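Local atomic coordinates of HNH endonuclease (Geobacter metallireducens, PDB entry 4H9D), a protein that probably acts as a manganese-dependent HNH nicking endonuclease that cuts one strand of DNA, and carries a zinc ion held by four cysteines. Residues D53-V58 / R66-P71; C38-E43 / V70-E75. One frame throughout, in Å; residues are numbered along the deposited sequence.

Contact 1 (D53-V58 / R66-P71)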
# COMPACT_ATOMS: atom_id res chain seq x y z
N ASP A 53 -8.14 14.95 -10.60
CA ASP A 53 -6.86 14.27 -10.53
C ASP A 53 -5.83 15.06 -11.31
O ASP A 53 -6.16 15.75 -12.28
CB ASP A 53 -6.97 12.85 -11.07
CG ASP A 53 -5.69 12.04 -10.88
OD1 ASP A 53 -4.97 12.27 -9.87
OD2 ASP A 53 -5.40 11.16 -11.72
N HIS A 54 -4.58 14.99 -10.86
CA HIS A 54 -3.50 15.67 -11.56
C HIS A 54 -2.77 14.60 -12.35
O HIS A 54 -2.34 13.59 -11.79
CB HIS A 54 -2.52 16.30 -10.58
CG HIS A 54 -3.12 17.35 -9.70
ND1 HIS A 54 -3.93 17.04 -8.63
CD2 HIS A 54 -3.00 18.69 -9.72
CE1 HIS A 54 -4.28 18.16 -8.02
NE2 HIS A 54 -3.72 19.18 -8.66
N LEU A 55 -2.67 14.81 -13.66
CA LEU A 55 -1.99 13.85 -14.51
C LEU A 55 -0.62 13.64 -13.89
O LEU A 55 -0.23 12.51 -13.59
CB LEU A 55 -1.85 14.43 -15.91
CG LEU A 55 -3.14 14.46 -16.71
CD1 LEU A 55 -2.90 15.23 -17.98
CD2 LEU A 55 -3.60 13.05 -16.99
N VAL A 56 0.06 14.75 -13.68
CA VAL A 56 1.37 14.80 -13.05
C VAL A 56 1.12 15.13 -11.59
O VAL A 56 0.75 16.26 -11.26
CB VAL A 56 2.22 15.90 -13.66
CG1 VAL A 56 3.50 16.04 -12.89
CG2 VAL A 56 2.47 15.60 -15.11
N PRO A 57 1.30 14.15 -10.68
CA PRO A 57 1.08 14.36 -9.25
C PRO A 57 1.77 15.61 -8.73
O PRO A 57 2.81 16.01 -9.23
CB PRO A 57 1.66 13.10 -8.63
CG PRO A 57 1.39 12.06 -9.65
CD PRO A 57 1.72 12.77 -10.95
N VAL A 58 1.17 16.23 -7.71
CA VAL A 58 1.74 17.44 -7.11
C VAL A 58 3.09 17.14 -6.44
O VAL A 58 4.01 17.94 -6.53
CB VAL A 58 0.75 18.06 -6.07
CG1 VAL A 58 1.40 19.19 -5.29
CG2 VAL A 58 -0.48 18.58 -6.78
N ARG A 66 -5.48 23.95 -15.42
CA ARG A 66 -6.39 23.28 -16.35
C ARG A 66 -5.70 22.19 -17.15
O ARG A 66 -6.29 21.13 -17.41
CB ARG A 66 -7.01 24.30 -17.31
CG ARG A 66 -7.98 25.25 -16.64
CD ARG A 66 -8.60 26.17 -17.66
NE ARG A 66 -7.65 27.16 -18.16
CZ ARG A 66 -7.96 28.11 -19.03
NH1 ARG A 66 -9.20 28.18 -19.51
NH2 ARG A 66 -7.05 28.99 -19.42
N GLY A 67 -4.45 22.45 -17.52
CA GLY A 67 -3.69 21.48 -18.30
C GLY A 67 -3.33 20.18 -17.58
O GLY A 67 -3.44 19.10 -18.16
N ASN A 68 -2.91 20.29 -16.33
CA ASN A 68 -2.51 19.12 -15.56
C ASN A 68 -3.66 18.55 -14.71
O ASN A 68 -3.55 17.49 -14.10
CB ASN A 68 -1.31 19.51 -14.68
CG ASN A 68 -0.71 18.35 -13.96
OD1 ASN A 68 -0.49 17.28 -14.54
ND2 ASN A 68 -0.43 18.54 -12.67
N VAL A 69 -4.78 19.25 -14.70
CA VAL A 69 -5.93 18.81 -13.94
C VAL A 69 -6.88 18.09 -14.89
O VAL A 69 -6.99 18.46 -16.06
CB VAL A 69 -6.60 20.01 -13.24
CG1 VAL A 69 -8.08 19.80 -13.13
CG2 VAL A 69 -5.99 20.18 -11.86
N VAL A 70 -7.54 17.06 -14.38
CA VAL A 70 -8.43 16.24 -15.19
C VAL A 70 -9.47 15.52 -14.31
O VAL A 70 -9.19 15.19 -13.15
CB VAL A 70 -7.57 15.22 -15.94
CG1 VAL A 70 -7.71 13.85 -15.33
CG2 VAL A 70 -7.91 15.22 -17.39
N PRO A 71 -10.69 15.26 -14.85
CA PRO A 71 -11.75 14.58 -14.09
C PRO A 71 -11.56 13.07 -14.11
O PRO A 71 -11.30 12.51 -15.16
CB PRO A 71 -13.04 14.96 -14.83
CG PRO A 71 -12.61 15.93 -15.94
CD PRO A 71 -11.16 15.59 -16.20
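N68 swings CG anti to its backbone N (chi1 -174°), which sends its carboxamide out from the start of one strand across the turn that follows the other, while H54 keeps CG beside its own backbone N (chi1 -62°) and stands its imidazole next to that amide. The carboxamide bonds to both backbone polar atoms of V56. V56 N gives a 2.7 Å bond to N68 OD1, and N68 ND2 returns one of 2.9 Å to V56 O; both lie on carbonyl lone pairs, the second nearly straight. This fixes the rotation of the amide, and ND2 has a further acceptor in K63 O. The backbone N68 O takes L55 N at 2.9 Å. One edge of the H54 ring has N68 ND2 near its plane, with ring and amide planes 55° apart; V58 CG2 covers one face over the centre, and NE2 bonds to S64 OG. Further along, D53 and V70 form an antiparallel hydrogen-bonded pair: D53 N to V70 O and V70 N to D53 O, each 2.8 Å. H54 and V69 follow as a non-hydrogen-bonded pair. An asparagine pinning the turn after a strand-end histidine is consistent with the beta-beta-alpha HNH motif, in which such an asparagine is thought to hold the loop in shape. Strands 50-54 and 69-73 form a two-stranded antiparallel hairpin; V69 leans on helices 10-24 and 27-34, whereas D53 touches N77 and K80 of helix 74-82, its OD2 bonded to Y40 OH.

Contact 2 (C38-E43 / V70-E75). With ZN (zinc ion), chain D.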
# COMPACT_ATOMS: atom_id res chain seq x y z
N CYS A 38 -15.12 10.46 -17.66
CA CYS A 38 -13.90 10.16 -16.92
C CYS A 38 -12.73 10.20 -17.90
O CYS A 38 -12.74 9.52 -18.93
CB CYS A 38 -13.99 8.77 -16.30
SG CYS A 38 -12.43 8.22 -15.63
N HIS A 39 -11.72 11.00 -17.59
CA HIS A 39 -10.59 11.16 -18.48
C HIS A 39 -9.80 9.90 -18.82
O HIS A 39 -9.27 9.79 -19.93
CB HIS A 39 -9.64 12.21 -17.94
CG HIS A 39 -8.51 12.52 -18.86
ND1 HIS A 39 -7.22 12.07 -18.63
CD2 HIS A 39 -8.47 13.19 -20.03
CE1 HIS A 39 -6.44 12.46 -19.62
NE2 HIS A 39 -7.17 13.14 -20.48
N TYR A 40 -9.74 8.97 -17.87
CA TYR A 40 -8.99 7.74 -18.09
C TYR A 40 -9.77 6.68 -18.84
O TYR A 40 -9.34 6.23 -19.90
CB TYR A 40 -8.48 7.20 -16.74
CG TYR A 40 -7.52 8.17 -16.09
CD1 TYR A 40 -6.29 8.49 -16.71
CD2 TYR A 40 -7.85 8.84 -14.90
CE1 TYR A 40 -5.44 9.45 -16.18
CE2 TYR A 40 -7.00 9.81 -14.35
CZ TYR A 40 -5.79 10.11 -15.00
OH TYR A 40 -4.95 11.06 -14.50
N CYS A 41 -10.93 6.29 -18.33
CA CYS A 41 -11.70 5.26 -19.03
C CYS A 41 -12.73 5.76 -20.04
O CYS A 41 -13.28 4.97 -20.80
CB CYS A 41 -12.36 4.31 -18.03
SG CYS A 41 -13.56 5.06 -16.93
N GLY A 42 -12.99 7.06 -20.07
CA GLY A 42 -13.94 7.61 -21.03
C GLY A 42 -15.38 7.19 -20.78
O GLY A 42 -16.26 7.45 -21.60
N GLU A 43 -15.61 6.53 -19.65
CA GLU A 43 -16.94 6.08 -19.29
C GLU A 43 -17.70 7.28 -18.75
O GLU A 43 -17.08 8.27 -18.39
CB GLU A 43 -16.83 5.00 -18.21
CG GLU A 43 -18.13 4.28 -17.93
CD GLU A 43 -17.95 3.14 -16.96
OE1 GLU A 43 -16.92 2.44 -17.05
OE2 GLU A 43 -18.86 2.94 -16.12
N VAL A 70 -7.54 17.06 -14.38
CA VAL A 70 -8.43 16.24 -15.19
C VAL A 70 -9.47 15.52 -14.31
O VAL A 70 -9.19 15.19 -13.15
CB VAL A 70 -7.57 15.22 -15.94
CG1 VAL A 70 -7.71 13.85 -15.33
CG2 VAL A 70 -7.91 15.22 -17.39
N PRO A 71 -10.69 15.26 -14.85
CA PRO A 71 -11.75 14.58 -14.09
C PRO A 71 -11.56 13.07 -14.11
O PRO A 71 -11.30 12.51 -15.16
CB PRO A 71 -13.04 14.96 -14.83
CG PRO A 71 -12.61 15.93 -15.94
CD PRO A 71 -11.16 15.59 -16.20
N ALA A 72 -11.70 12.41 -12.97
CA ALA A 72 -11.54 10.97 -12.94
C ALA A 72 -12.55 10.31 -12.01
O ALA A 72 -12.95 10.90 -11.00
CB ALA A 72 -10.13 10.61 -12.52
N CYS A 73 -12.97 9.09 -12.35
CA CYS A 73 -13.92 8.34 -11.54
C CYS A 73 -13.18 7.63 -10.41
O CYS A 73 -11.96 7.44 -10.47
CB CYS A 73 -14.66 7.30 -12.39
SG CYS A 73 -13.68 5.81 -12.80
N LYS A 74 -13.91 7.24 -9.37
CA LYS A 74 -13.34 6.57 -8.21
C LYS A 74 -12.26 5.52 -8.54
O LYS A 74 -11.10 5.66 -8.14
CB LYS A 74 -14.48 5.94 -7.40
CG LYS A 74 -14.09 5.09 -6.21
CD LYS A 74 -15.31 4.74 -5.37
CE LYS A 74 -16.43 4.13 -6.22
NZ LYS A 74 -17.69 3.89 -5.44
N GLU A 75 -12.66 4.49 -9.28
CA GLU A 75 -11.79 3.38 -9.68
C GLU A 75 -10.49 3.78 -10.39
O GLU A 75 -9.40 3.33 -10.02
CB GLU A 75 -12.58 2.42 -10.55
CG GLU A 75 -11.87 1.14 -10.92
CD GLU A 75 -12.75 0.22 -11.74
OE1 GLU A 75 -13.83 -0.16 -11.24
OE2 GLU A 75 -12.36 -0.13 -12.88
ZN ZN D . -12.56 5.98 -15.06
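The turn 38-43 lies against strand 69-73 with C38 opposite A72, their CA atoms 4.7 Å apart, and H39 N gives a 2.9 Å, nearly straight bond to P71 O. The turn closes on itself through G42 N to C38 O and C38 N to E43 O, and G42 takes the positive phi that follows the second cysteine of a zinc knuckle. C38 SG, anti to its backbone N (chi1 170°), reaches the zinc at 2.3 Å. C41 and C73 both put SG in the crowded position between backbone N and carbonyl carbon, which turns them toward the same ion, and C76 of helix 74-82 completes the site. C38 SG also accepts C73 N across the contact at 3.4 Å; Y40 N and C41 N, from the same turn, add two weak bonds. C73, at the N-cap of helix 74-82, uses its sulfur on a helix backbone N as well. Beyond the metal, V70 CG2 lies over one face of the H39 ring, but is modelled too close for the detail to carry weight, and CG1 lies near Y40 OH, which hydrogen-bonds to D53 OD2. The Y40 ring meets A72 CB at its edge, 3.7 Å from CE2, takes H39 ND1 over one face, and packs edge-to-face with W88. An alanine at V70 would remove both gamma carbons and would probably loosen the cover over H39 and the packing of CG1 beside Y40 CE2 (4.2 Å). Four thiolates around one zinc would carry excess negative charge, which the backbone N-H groups directed at C38 and C73 are likely to offset in part. Because the ligands come from the turn, the helix N-cap and the helix itself, the zinc ties these parts together, consistent with a structural rather than catalytic role.

How the contacts relate
Contact 1 and contact 2 use overlapping parts of strand 69-73, both including V70 and P71, with centres about 12 Å apart. V70 faces D53 through its backbone in the first and the knuckle rings through its side chain in the second. The direct bridge between them is a probable hydrogen bond between D53 OD2 and Y40 OH, 2.8 Å, with L55 CD2 packing on the same OH at 3.5 Å. D53 CB also sits 4.1 Å from A72 CB. The zinc lies within contact 2, about 9 Å from the V70 side chain. A magnesium ion is about 11 Å from the D53 side chain, too far for D53 to be a ligand. Zinc site and HNH hairpin are thus joined side by side.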